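Local coordinates for hemin ABC transporter, periplasmic hemin-binding protein HutB (Vibrio cholerae, PDB 5KHL) that probably binds heme in the periplasm and hands it to an inner-membrane ABC transporter for import into the cell, at residues P149-L153 with I179-A185; N164-T170 with I189-L195; V171-I175 with A249-L254; M197-I201 with V228-T234; M207-R213 with N241-G247. All coordinates share one frame; numbering follows the deposited sequence.

Contact 1 (P149-L153 with I179-A185)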
# COMPACT_ATOMS: atom_id res chain seq x y z
N PRO A 149 -23.41 -6.53 -3.19
CA PRO A 149 -22.23 -5.67 -3.32
C PRO A 149 -22.17 -4.91 -4.66
O PRO A 149 -22.62 -5.43 -5.69
CB PRO A 149 -21.06 -6.67 -3.22
CG PRO A 149 -21.61 -7.81 -2.46
CD PRO A 149 -23.04 -7.92 -2.87
N LYS A 150 -21.64 -3.70 -4.63
CA LYS A 150 -21.45 -2.94 -5.87
C LYS A 150 -20.17 -3.37 -6.58
O LYS A 150 -19.47 -4.27 -6.12
CB LYS A 150 -21.40 -1.44 -5.58
CG LYS A 150 -22.75 -0.83 -5.29
CD LYS A 150 -22.58 0.58 -4.75
CE LYS A 150 -23.90 1.30 -4.62
NZ LYS A 150 -23.71 2.64 -3.97
N LYS A 151 -19.87 -2.74 -7.70
CA LYS A 151 -18.69 -3.09 -8.49
C LYS A 151 -17.73 -1.92 -8.51
O LYS A 151 -18.13 -0.79 -8.75
CB LYS A 151 -19.08 -3.50 -9.91
CG LYS A 151 -19.81 -4.84 -9.97
CD LYS A 151 -20.40 -5.10 -11.34
CE LYS A 151 -21.70 -4.35 -11.56
NZ LYS A 151 -22.46 -4.90 -12.74
N VAL A 152 -16.46 -2.20 -8.22
CA VAL A 152 -15.42 -1.19 -8.06
C VAL A 152 -14.15 -1.64 -8.77
O VAL A 152 -13.67 -2.76 -8.57
CB VAL A 152 -15.08 -0.93 -6.56
CG1 VAL A 152 -13.81 -0.06 -6.40
CG2 VAL A 152 -16.26 -0.27 -5.85
N LEU A 153 -13.59 -0.77 -9.60
CA LEU A 153 -12.30 -1.04 -10.22
C LEU A 153 -11.27 -0.05 -9.74
O LEU A 153 -11.58 1.13 -9.51
CB LEU A 153 -12.37 -0.99 -11.75
CG LEU A 153 -13.08 -2.07 -12.55
CD1 LEU A 153 -13.21 -1.59 -13.99
CD2 LEU A 153 -12.35 -3.41 -12.48
N ILE A 179 -13.95 -3.40 1.45
CA ILE A 179 -15.03 -2.43 1.52
C ILE A 179 -16.36 -3.09 1.15
O ILE A 179 -17.42 -2.47 1.23
CB ILE A 179 -14.80 -1.21 0.60
CG1 ILE A 179 -15.10 -1.57 -0.86
CG2 ILE A 179 -13.40 -0.60 0.83
CD1 ILE A 179 -14.42 -0.67 -1.87
N GLY A 180 -16.31 -4.36 0.77
CA GLY A 180 -17.51 -5.12 0.48
C GLY A 180 -17.99 -4.92 -0.94
O GLY A 180 -19.19 -4.98 -1.21
N ALA A 181 -17.06 -4.67 -1.86
CA ALA A 181 -17.43 -4.58 -3.26
C ALA A 181 -16.91 -5.80 -4.03
O ALA A 181 -16.11 -6.58 -3.51
CB ALA A 181 -16.89 -3.29 -3.87
N HIS A 182 -17.42 -5.98 -5.25
CA HIS A 182 -16.81 -6.87 -6.24
C HIS A 182 -15.74 -6.14 -7.04
O HIS A 182 -15.95 -5.01 -7.50
CB HIS A 182 -17.85 -7.40 -7.23
CG HIS A 182 -18.96 -8.19 -6.61
ND1 HIS A 182 -18.75 -9.39 -5.97
CD2 HIS A 182 -20.29 -7.96 -6.56
CE1 HIS A 182 -19.91 -9.87 -5.55
NE2 HIS A 182 -20.86 -9.02 -5.89
N ASN A 183 -14.59 -6.78 -7.20
CA ASN A 183 -13.62 -6.33 -8.19
C ASN A 183 -13.81 -7.12 -9.47
O ASN A 183 -13.28 -8.22 -9.57
CB ASN A 183 -12.19 -6.50 -7.69
CG ASN A 183 -11.17 -6.07 -8.72
OD1 ASN A 183 -11.50 -5.33 -9.65
ND2 ASN A 183 -9.92 -6.51 -8.55
N PRO A 184 -14.53 -6.56 -10.45
CA PRO A 184 -14.87 -7.31 -11.67
C PRO A 184 -13.64 -7.85 -12.40
O PRO A 184 -13.70 -8.85 -13.11
CB PRO A 184 -15.61 -6.28 -12.54
CG PRO A 184 -15.91 -5.11 -11.64
CD PRO A 184 -14.89 -5.13 -10.54
N ALA A 185 -12.51 -7.18 -12.20
CA ALA A 185 -11.27 -7.61 -12.81
C ALA A 185 -10.61 -8.80 -12.13
O ALA A 185 -9.77 -9.46 -12.74
CB ALA A 185 -10.28 -6.43 -12.85

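Contact 2 (N164-T170 with I189-L195)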
# COMPACT_ATOMS: atom_id res chain seq x y z
N ASN A 164 -3.92 0.81 -16.93
CA ASN A 164 -3.89 -0.51 -16.30
C ASN A 164 -4.97 -0.72 -15.25
O ASN A 164 -5.61 0.22 -14.79
CB ASN A 164 -2.53 -0.77 -15.67
CG ASN A 164 -1.56 -1.40 -16.63
OD1 ASN A 164 -1.58 -1.10 -17.82
ND2 ASN A 164 -0.73 -2.29 -16.12
N VAL A 165 -5.17 -1.99 -14.89
CA VAL A 165 -6.14 -2.33 -13.86
C VAL A 165 -5.54 -3.30 -12.84
O VAL A 165 -4.65 -4.09 -13.14
CB VAL A 165 -7.40 -2.93 -14.49
CG1 VAL A 165 -7.11 -4.32 -15.05
CG2 VAL A 165 -8.55 -2.96 -13.47
N ALA A 166 -6.03 -3.22 -11.60
CA ALA A 166 -5.63 -4.16 -10.57
C ALA A 166 -6.55 -5.36 -10.57
O ALA A 166 -7.72 -5.26 -10.22
CB ALA A 166 -5.64 -3.51 -9.21
N GLY A 167 -6.00 -6.50 -10.98
CA GLY A 167 -6.72 -7.76 -10.89
C GLY A 167 -6.44 -8.44 -9.56
O GLY A 167 -6.22 -7.77 -8.55
N SER A 168 -6.45 -9.76 -9.57
CA SER A 168 -6.19 -10.54 -8.37
C SER A 168 -4.79 -10.25 -7.79
O SER A 168 -3.92 -9.72 -8.49
CB SER A 168 -6.31 -12.03 -8.66
OG SER A 168 -5.18 -12.49 -9.39
N ASP A 169 -4.61 -10.59 -6.52
CA ASP A 169 -3.32 -10.47 -5.83
C ASP A 169 -2.71 -9.06 -5.77
O ASP A 169 -1.49 -8.91 -5.72
CB ASP A 169 -2.30 -11.41 -6.46
CG ASP A 169 -2.28 -12.76 -5.80
OD1 ASP A 169 -2.87 -13.70 -6.36
OD2 ASP A 169 -1.68 -12.86 -4.71
N THR A 170 -3.54 -8.04 -5.75
CA THR A 170 -3.06 -6.67 -5.58
C THR A 170 -3.66 -6.04 -4.32
O THR A 170 -4.78 -6.37 -3.92
CB THR A 170 -3.40 -5.80 -6.80
OG1 THR A 170 -4.82 -5.66 -6.92
CG2 THR A 170 -2.82 -6.41 -8.09
N ILE A 189 -8.12 -11.23 -14.29
CA ILE A 189 -6.84 -10.54 -14.35
C ILE A 189 -6.01 -10.83 -13.12
O ILE A 189 -6.52 -10.89 -11.99
CB ILE A 189 -7.03 -9.01 -14.48
CG1 ILE A 189 -8.02 -8.71 -15.59
CG2 ILE A 189 -5.71 -8.33 -14.77
CD1 ILE A 189 -7.59 -9.27 -16.90
N THR A 190 -4.72 -11.00 -13.33
CA THR A 190 -3.83 -11.24 -12.21
C THR A 190 -2.78 -10.15 -12.20
O THR A 190 -2.22 -9.81 -13.24
CB THR A 190 -3.22 -12.64 -12.28
OG1 THR A 190 -4.28 -13.61 -12.33
CG2 THR A 190 -2.34 -12.89 -11.07
N SER A 191 -2.57 -9.57 -11.03
CA SER A 191 -1.68 -8.43 -10.87
C SER A 191 -2.19 -7.24 -11.71
O SER A 191 -3.38 -7.15 -12.01
CB SER A 191 -0.24 -8.81 -11.26
OG SER A 191 0.68 -7.79 -10.94
N TYR A 192 -1.28 -6.34 -12.06
CA TYR A 192 -1.63 -5.16 -12.85
C TYR A 192 -1.45 -5.37 -14.35
O TYR A 192 -0.35 -5.62 -14.83
CB TYR A 192 -0.79 -3.98 -12.39
CG TYR A 192 -1.01 -3.57 -10.96
CD1 TYR A 192 -0.24 -4.11 -9.94
CD2 TYR A 192 -1.99 -2.64 -10.63
CE1 TYR A 192 -0.43 -3.72 -8.64
CE2 TYR A 192 -2.19 -2.25 -9.33
CZ TYR A 192 -1.41 -2.80 -8.34
OH TYR A 192 -1.59 -2.42 -7.03
N LYS A 193 -2.53 -5.26 -15.10
CA LYS A 193 -2.47 -5.46 -16.54
C LYS A 193 -3.24 -4.35 -17.25
O LYS A 193 -4.10 -3.72 -16.66
CB LYS A 193 -3.04 -6.84 -16.91
CG LYS A 193 -2.40 -8.00 -16.16
CD LYS A 193 -1.02 -8.34 -16.69
CE LYS A 193 -0.28 -9.25 -15.72
NZ LYS A 193 -1.07 -10.44 -15.33
N PRO A 194 -2.89 -4.08 -18.52
CA PRO A 194 -3.71 -3.20 -19.35
C PRO A 194 -5.15 -3.67 -19.39
O PRO A 194 -5.41 -4.88 -19.53
CB PRO A 194 -3.05 -3.32 -20.72
CG PRO A 194 -1.64 -3.52 -20.39
CD PRO A 194 -1.61 -4.39 -19.16
N LEU A 195 -6.08 -2.74 -19.22
CA LEU A 195 -7.50 -3.07 -19.24
C LEU A 195 -8.11 -2.65 -20.56
O LEU A 195 -8.24 -1.46 -20.83
CB LEU A 195 -8.24 -2.39 -18.08
CG LEU A 195 -9.75 -2.64 -17.99
CD1 LEU A 195 -10.06 -4.12 -17.85
CD2 LEU A 195 -10.38 -1.85 -16.85

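Contact 3 (V171-I175 with A249-L254)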
# COMPACT_ATOMS: atom_id res chain seq x y z
N VAL A 171 -2.92 -5.15 -3.68
CA VAL A 171 -3.47 -4.42 -2.55
C VAL A 171 -4.78 -3.70 -2.93
O VAL A 171 -5.72 -3.70 -2.15
CB VAL A 171 -2.43 -3.41 -1.97
CG1 VAL A 171 -2.97 -2.72 -0.72
CG2 VAL A 171 -1.14 -4.12 -1.65
N PRO A 172 -4.87 -3.09 -4.14
CA PRO A 172 -6.17 -2.53 -4.50
C PRO A 172 -7.28 -3.58 -4.62
O PRO A 172 -8.41 -3.27 -4.29
CB PRO A 172 -5.90 -1.85 -5.84
CG PRO A 172 -4.50 -1.50 -5.78
CD PRO A 172 -3.84 -2.65 -5.09
N ASP A 173 -6.96 -4.79 -5.04
CA ASP A 173 -7.98 -5.84 -5.03
C ASP A 173 -8.46 -6.20 -3.62
O ASP A 173 -9.66 -6.36 -3.40
CB ASP A 173 -7.47 -7.12 -5.70
CG ASP A 173 -8.48 -8.24 -5.61
OD1 ASP A 173 -8.21 -9.24 -4.91
OD2 ASP A 173 -9.56 -8.08 -6.20
N THR A 174 -7.53 -6.33 -2.68
CA THR A 174 -7.89 -6.69 -1.32
C THR A 174 -8.78 -5.61 -0.68
O THR A 174 -9.77 -5.91 0.01
CB THR A 174 -6.63 -6.90 -0.47
OG1 THR A 174 -5.85 -7.96 -1.02
CG2 THR A 174 -6.95 -7.23 0.97
N ILE A 175 -8.44 -4.35 -0.97
CA ILE A 175 -9.16 -3.22 -0.40
C ILE A 175 -10.60 -3.17 -0.90
O ILE A 175 -11.52 -2.89 -0.13
CB ILE A 175 -8.41 -1.89 -0.70
CG1 ILE A 175 -7.18 -1.80 0.20
CG2 ILE A 175 -9.33 -0.65 -0.54
CD1 ILE A 175 -6.20 -0.69 -0.21
N ALA A 249 -1.21 3.65 0.70
CA ALA A 249 -2.01 2.54 1.21
C ALA A 249 -1.93 1.36 0.26
O ALA A 249 -2.55 0.32 0.50
CB ALA A 249 -3.46 2.96 1.40
N LEU A 250 -1.17 1.52 -0.81
CA LEU A 250 -1.08 0.50 -1.85
C LEU A 250 0.31 -0.12 -1.89
O LEU A 250 0.55 -1.11 -2.59
CB LEU A 250 -1.43 1.09 -3.21
CG LEU A 250 -2.70 1.93 -3.37
CD1 LEU A 250 -2.97 2.20 -4.84
CD2 LEU A 250 -3.90 1.27 -2.70
N VAL A 251 1.23 0.48 -1.14
CA VAL A 251 2.63 0.10 -1.19
C VAL A 251 3.06 -0.72 0.03
O VAL A 251 2.81 -0.33 1.17
CB VAL A 251 3.53 1.38 -1.35
CG1 VAL A 251 4.81 1.30 -0.53
CG2 VAL A 251 3.83 1.64 -2.82
N GLY A 252 3.67 -1.87 -0.22
CA GLY A 252 4.29 -2.61 0.86
C GLY A 252 3.84 -3.95 1.46
O GLY A 252 4.68 -4.56 2.12
N GLY A 253 2.59 -4.43 1.33
CA GLY A 253 1.45 -3.83 0.68
C GLY A 253 0.22 -3.50 1.53
O GLY A 253 -0.06 -2.32 1.72
N LEU A 254 -0.54 -4.49 2.03
CA LEU A 254 -1.76 -4.14 2.80
C LEU A 254 -1.42 -3.73 4.22
O LEU A 254 -0.89 -4.51 5.00
CB LEU A 254 -2.79 -5.27 2.85
CG LEU A 254 -4.16 -4.87 3.48
CD1 LEU A 254 -5.11 -4.19 2.49
CD2 LEU A 254 -4.87 -6.05 4.17

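Contact 4 (M197-I201 with V228-T234)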
# COMPACT_ATOMS: atom_id res chain seq x y z
N MET A 197 -10.54 -1.57 -23.33
CA MET A 197 -11.70 -0.70 -23.24
C MET A 197 -13.00 -1.52 -23.20
O MET A 197 -13.95 -1.13 -22.52
CB MET A 197 -11.73 0.29 -24.41
CG MET A 197 -11.10 1.66 -24.12
SD MET A 197 -10.19 1.79 -22.57
CE MET A 197 -11.46 2.39 -21.46
N GLU A 198 -13.03 -2.65 -23.91
CA GLU A 198 -14.19 -3.54 -23.95
C GLU A 198 -14.50 -4.20 -22.59
O GLU A 198 -15.67 -4.24 -22.18
CB GLU A 198 -14.01 -4.65 -24.99
CG GLU A 198 -13.78 -4.12 -26.39
CD GLU A 198 -12.56 -4.76 -27.05
OE1 GLU A 198 -12.73 -5.50 -28.04
OE2 GLU A 198 -11.43 -4.52 -26.56
N SER A 199 -13.46 -4.71 -21.92
CA SER A 199 -13.60 -5.32 -20.60
C SER A 199 -14.19 -4.30 -19.62
O SER A 199 -15.07 -4.64 -18.84
CB SER A 199 -12.25 -5.82 -20.09
OG SER A 199 -11.68 -6.80 -20.96
N MET A 200 -13.70 -3.06 -19.70
CA MET A 200 -14.17 -2.00 -18.81
C MET A 200 -15.65 -1.73 -19.03
O MET A 200 -16.43 -1.68 -18.08
CB MET A 200 -13.38 -0.72 -19.01
CG MET A 200 -13.62 0.26 -17.87
SD MET A 200 -12.81 1.84 -18.15
CE MET A 200 -11.09 1.36 -18.12
N ILE A 201 -16.03 -1.56 -20.29
CA ILE A 201 -17.44 -1.46 -20.63
C ILE A 201 -18.24 -2.65 -20.08
O ILE A 201 -19.31 -2.48 -19.51
CB ILE A 201 -17.65 -1.39 -22.14
CG1 ILE A 201 -16.96 -0.17 -22.75
CG2 ILE A 201 -19.12 -1.34 -22.46
CD1 ILE A 201 -17.04 -0.15 -24.27
N VAL A 228 -10.15 8.77 -19.77
CA VAL A 228 -10.67 7.44 -20.07
C VAL A 228 -12.12 7.54 -20.53
O VAL A 228 -13.05 7.19 -19.79
CB VAL A 228 -10.56 6.54 -18.85
CG1 VAL A 228 -11.01 5.11 -19.18
CG2 VAL A 228 -9.13 6.56 -18.34
N PRO A 229 -12.32 7.99 -21.78
CA PRO A 229 -13.62 8.45 -22.28
C PRO A 229 -14.68 7.35 -22.35
O PRO A 229 -15.86 7.65 -22.57
CB PRO A 229 -13.30 8.96 -23.69
CG PRO A 229 -11.86 8.59 -23.96
CD PRO A 229 -11.38 7.69 -22.87
N MET A 230 -14.27 6.09 -22.16
CA MET A 230 -15.21 4.98 -22.23
C MET A 230 -15.90 4.74 -20.89
O MET A 230 -16.87 3.97 -20.81
CB MET A 230 -14.51 3.71 -22.72
CG MET A 230 -13.89 3.84 -24.11
SD MET A 230 -15.02 4.40 -25.42
CE MET A 230 -16.29 3.15 -25.35
N LEU A 231 -15.40 5.40 -19.84
CA LEU A 231 -16.08 5.39 -18.55
C LEU A 231 -17.48 5.98 -18.67
O LEU A 231 -18.36 5.66 -17.88
CB LEU A 231 -15.28 6.16 -17.50
CG LEU A 231 -14.09 5.38 -16.95
CD1 LEU A 231 -13.18 6.30 -16.12
CD2 LEU A 231 -14.56 4.19 -16.13
N ALA A 232 -17.67 6.83 -19.67
CA ALA A 232 -18.97 7.42 -19.99
C ALA A 232 -20.07 6.37 -20.17
O ALA A 232 -21.25 6.68 -20.04
CB ALA A 232 -18.86 8.30 -21.24
N ALA A 233 -19.67 5.13 -20.49
CA ALA A 233 -20.62 4.03 -20.66
C ALA A 233 -20.63 3.08 -19.45
O ALA A 233 -21.06 1.93 -19.56
CB ALA A 233 -20.30 3.26 -21.93
N THR A 234 -20.15 3.56 -18.30
CA THR A 234 -20.25 2.84 -17.04
C THR A 234 -20.98 3.74 -16.05
O THR A 234 -20.97 4.95 -16.21
CB THR A 234 -18.88 2.47 -16.47
OG1 THR A 234 -18.15 3.66 -16.17
CG2 THR A 234 -18.10 1.66 -17.49

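Contact 5 (M207-R213 with N241-G247)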
# COMPACT_ATOMS: atom_id res chain seq x y z
N MET A 207 -17.95 2.36 -9.25
CA MET A 207 -16.98 3.31 -8.76
C MET A 207 -15.60 2.98 -9.30
O MET A 207 -15.18 1.82 -9.33
CB MET A 207 -16.96 3.31 -7.22
CG MET A 207 -15.90 4.24 -6.63
SD MET A 207 -15.73 4.08 -4.84
CE MET A 207 -17.03 5.17 -4.28
N VAL A 208 -14.89 4.00 -9.71
CA VAL A 208 -13.51 3.78 -10.10
C VAL A 208 -12.58 4.46 -9.09
O VAL A 208 -12.80 5.61 -8.70
CB VAL A 208 -13.27 4.28 -11.53
CG1 VAL A 208 -11.79 4.29 -11.87
CG2 VAL A 208 -14.06 3.41 -12.51
N LEU A 209 -11.58 3.73 -8.63
CA LEU A 209 -10.53 4.29 -7.78
C LEU A 209 -9.28 4.58 -8.63
O LEU A 209 -8.97 3.81 -9.54
CB LEU A 209 -10.19 3.33 -6.64
CG LEU A 209 -11.34 2.86 -5.74
CD1 LEU A 209 -10.83 1.89 -4.66
CD2 LEU A 209 -12.07 4.06 -5.13
N VAL A 210 -8.56 5.66 -8.33
CA VAL A 210 -7.45 6.03 -9.22
C VAL A 210 -6.08 6.10 -8.57
O VAL A 210 -5.92 6.62 -7.47
CB VAL A 210 -7.71 7.37 -9.91
CG1 VAL A 210 -6.42 8.13 -10.15
CG2 VAL A 210 -8.42 7.12 -11.24
N SER A 211 -5.11 5.56 -9.33
CA SER A 211 -3.68 5.40 -9.01
C SER A 211 -3.05 6.42 -8.07
O SER A 211 -2.03 7.03 -8.38
CB SER A 211 -2.88 5.39 -10.33
OG SER A 211 -3.67 5.84 -11.43
N GLY A 212 -3.64 6.55 -6.89
CA GLY A 212 -3.21 7.56 -5.96
C GLY A 212 -4.14 8.75 -6.05
O GLY A 212 -4.73 9.00 -7.09
N ARG A 213 -4.27 9.47 -4.94
CA ARG A 213 -4.85 10.80 -4.96
C ARG A 213 -3.93 11.68 -5.82
O ARG A 213 -4.33 12.72 -6.35
CB ARG A 213 -5.00 11.36 -3.53
CG ARG A 213 -4.01 10.77 -2.54
CD ARG A 213 -3.89 11.61 -1.27
NE ARG A 213 -2.70 12.47 -1.09
CZ ARG A 213 -1.73 12.76 -1.97
NH1 ARG A 213 -0.75 13.58 -1.60
NH2 ARG A 213 -1.70 12.28 -3.20
N ASN A 241 -18.37 9.10 -10.51
CA ASN A 241 -18.07 8.52 -9.22
C ASN A 241 -16.63 7.98 -9.23
O ASN A 241 -16.38 6.80 -9.04
CB ASN A 241 -19.10 7.44 -8.90
CG ASN A 241 -19.04 6.99 -7.44
OD1 ASN A 241 -19.38 5.86 -7.12
ND2 ASN A 241 -18.59 7.88 -6.57
N ILE A 242 -15.69 8.91 -9.46
CA ILE A 242 -14.26 8.63 -9.56
C ILE A 242 -13.53 9.14 -8.32
O ILE A 242 -13.44 10.34 -8.09
CB ILE A 242 -13.68 9.27 -10.84
CG1 ILE A 242 -14.23 8.54 -12.06
CG2 ILE A 242 -12.15 9.21 -10.84
CD1 ILE A 242 -14.33 9.41 -13.27
N VAL A 243 -13.01 8.21 -7.52
CA VAL A 243 -12.59 8.48 -6.15
C VAL A 243 -11.10 8.25 -5.91
O VAL A 243 -10.52 7.25 -6.35
CB VAL A 243 -13.42 7.62 -5.16
CG1 VAL A 243 -12.99 7.86 -3.75
CG2 VAL A 243 -14.90 7.90 -5.34
N ALA A 244 -10.47 9.17 -5.19
CA ALA A 244 -9.03 9.11 -4.96
C ALA A 244 -8.70 8.25 -3.76
O ALA A 244 -9.32 8.36 -2.71
CB ALA A 244 -8.47 10.52 -4.78
N ILE A 245 -7.71 7.38 -3.93
CA ILE A 245 -7.23 6.57 -2.83
C ILE A 245 -5.72 6.85 -2.64
O ILE A 245 -4.97 6.90 -3.60
CB ILE A 245 -7.52 5.05 -3.07
CG1 ILE A 245 -7.11 4.21 -1.87
CG2 ILE A 245 -6.83 4.52 -4.35
CD1 ILE A 245 -7.54 2.74 -1.97
N ASP A 246 -5.30 7.06 -1.40
CA ASP A 246 -3.93 7.42 -1.10
C ASP A 246 -2.96 6.33 -1.54
O ASP A 246 -3.09 5.19 -1.12
CB ASP A 246 -3.77 7.70 0.39
CG ASP A 246 -2.49 8.47 0.72
OD1 ASP A 246 -2.59 9.69 1.02
OD2 ASP A 246 -1.39 7.88 0.66
N GLY A 247 -1.98 6.70 -2.36
CA GLY A 247 -1.05 5.74 -2.93
C GLY A 247 -0.17 5.00 -1.93
O GLY A 247 0.34 3.91 -2.22

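Contact 1 (P149-L153 with I179-A185)
K151 and H182 form a single backbone bridge where the chain runs into strand 152-156, the middle strand of the five-stranded mixed sheet in the C-terminal lobe. Two hydrogen bonds make it: H182 N gives to K150 O at 2.8 Å, and V152 N gives to H182 O at 2.9 Å. Both are nearly straight; H182 uses its N-H toward K150 and its C=O toward V152, spanning K151. The bridge follows closely on helix 171-178, closed by a Schellman motif at G180, and G180 O is taken up by the hydroxyl of Y270.

One CH-pi contact lies at the outer end. P149 CB sits over a face of the H182 imidazole, 3.9 Å from the ring centroid and shifted toward the rim. The histidine's chi1 of -60° sets CG anti to the carbonyl carbon and brings the ring to the proline.

Apolar packing continues inward. V152 CG2 meets A181 CB at 3.7 Å, with I176 and L269 closing round them. L153 turns CD2 to P184 CD at 3.6 Å and to A185 CB at 3.7 Å.

A buried polar group here is the N183 amide. Its ND2 has two acceptors, D173 OD2 and A166 O, while OD1 takes a weak bond from A185 N at 3.3 Å.

Contact 2 (N164-T170 with I189-L195)
T170 meets Y192 through its methyl because chi1 of 65° points CG2 away from its own carbonyl carbon and tucks OG1 between the backbone N and C. Y192, with CG anti to its carbonyl carbon (chi1 -63°), turns a ring face to that methyl, and CG2 sits over it, 3.9 Å from the centroid and offset toward the rim. The meeting lies at the end of an antiparallel pairing of strands 164-166 and 192-194, the latter an outermost strand of the mixed sheet; Y192 is in the second strand, and T170 follows the first by a short loop.

V165 and K193 are the hydrogen-bonded pair: V165 N gives to K193 O at 2.7 Å and K193 N returns a longer bond to V165 O at 3.1 Å. A166 and Y192 follow as a non-hydrogen-bonded pair, and on their face A166 CB reaches Y192 CE2 at 3.7 Å. P172 of the next helix packs against both residues. On the other face V165 CB rests on L195 CB, and L195 leads on to M200 and M203 of helix 197-203.

Beyond the strands the pairing goes on through G167 and S168. G167 N gives to S191 O, S168 N gives to I189 O at 2.7 Å, and S191 N gives to S168 O. This brings the chains close: G167, with no side chain, has its CA only 3.3 Å from I189 O.

T170 then starts helix 171-178 as its N-cap. OG1 has two partners: it accepts from D173 N and donates to G167 O at 3.0 Å.

Contact 3 (V171-I175 with A249-L254)
V171 does the tight packing here, wedging its two methyls into the turn that precedes helix 256-269. With chi1 at -175°, CG1 lies anti to the backbone N and comes within 3.3 Å of A249 O, while CG2 presses on G253 CA at 3.5 Å. The peptide bond before G253 is cis, and the bare CA of this glycine is what lets the valine methyl come so close.

One turn along the helix, I175 bridges two leucines. Its CD1 touches L250 CD2 at 3.9 Å, the side chains crossing at about a right angle, and its CG1 meets L254 CD1 at the same 3.9 Å. I245, just past edge strand 242-244, packs beside I175 and L250.

The packing is looser at P172, whose CG reaches L250 CD1 only at 4.1 Å, and L250 is partly exposed. T174, also partly exposed, packs CG2 on L254 CD1 at 3.9 Å, but its hydroxyl turns away to bond to S105 O; P107, which opens helix 107-120, touches both T174 and L254. V251, at the outside of the turn, faces solvent.

No hydrogen bond joins the two segments. A249 O, beside the valine and isoleucine methyls, has S258 OG as its partner; between the helix start and the turn themselves, the contact rests on van der Waals packing.

Contact 4 (M197-I201 with V228-T234)
L231 O is gripped twice by T234: the backbone N gives to it at 2.8 Å, and OG1 donates at 2.6 Å, in the carbonyl plane on a lone pair. T234 is also the N-cap of helix 235-238, where OG1 accepts from G237 N. Its chi1 of 64° serves both ends, since it swings CG2 anti to the carbonyl carbon and out to the neighbouring helix 197-203, 3.8 Å from M200 O.

These bonds lie within 228-234; across the contact the side chains meet by apolar packing. M200 extends with CG anti to the backbone N and bends only at its last torsion, so that SD reaches L231 CD2 at 3.6 Å and V228 CG1 at 3.9 Å. This is the buried side: L195 lies against M200, and L157 against V228.

At the partly exposed side I201 CD1 meets M230 CE at 3.6 Å, methyl to methyl. M197 also reaches over M230 and V228, but it was modelled in two conformers, and its exact contacts are doubtful. Q204, just past the helix, ties the backbones together by giving its NE2 to both I201 O and A233 O.

The contact thus sets helix 197-203 against the turn between helices 221-227 and 235-238. Since no hydrogen bond passes directly between the segments, the thioether chains of M200 and M230, with the methyls of V228, L231 and I201, do the joining, while the polar bonds of T234 fix the shape of the turn itself.

Contact 5 (M207-R213 with N241-G247)
V208 and I242 pair in parallel, as do L209 and V243, in a beta-alpha-beta crossover that brings strand 242-244 to the edge of the mixed sheet. V243 N gives to V208 O at 2.9 Å, almost straight at 174°. V208 N uses N241 O at 3.2 Å. V210 N reaches V243 O, also at 3.2 Å but bent to 143°. L209, between them, turns its N-H and C=O to the other side and bonds to strand 152-156.

Over one face L209 CD2 lies beside V243 CB at 3.8 Å, and M207 CE touches V243 CG2 at 3.6 Å, with I265 and L268 of helix 256-269 packed on this side.

Helix 256-269 also serves polar backbone atoms here: R264 NH2 gives to A244 O, and E261 takes D246 N. D246 OD2 accepts from H248 N. Its OD1 makes a salt bridge with R213 NE at 3.5 Å, but lies well out of the guanidinium plane, so no N-H is aimed at it; K257 is a long, weak second partner. The register rests on the backbone bonds, while the D246-R213 charges probably add an undirected electrostatic attraction.

From the N terminus, contact 1 opens at 149, contact 2 at 164 and contact 3 at 171, before any has closed. Contact 1 closes at 179-185 and contact 2 at 189-195, so these two cross each other, and both cross contact 3, whose loop runs on to 249-254. Inside that long loop nest contacts 4 and 5, which cross in turn: 197-201 closes on 228-234, then 207-213 on 241-247. Contacts 1, 2 and 5 all reach the mixed sheet, at its middle strand and its two edges; L153 bonds to M207 and L209 between contacts 1 and 5. Contact 3 ties helix 171-178 to the approach of helix 256-269, and contact 4 sets helix 197-203 against the turn before helix 235-238.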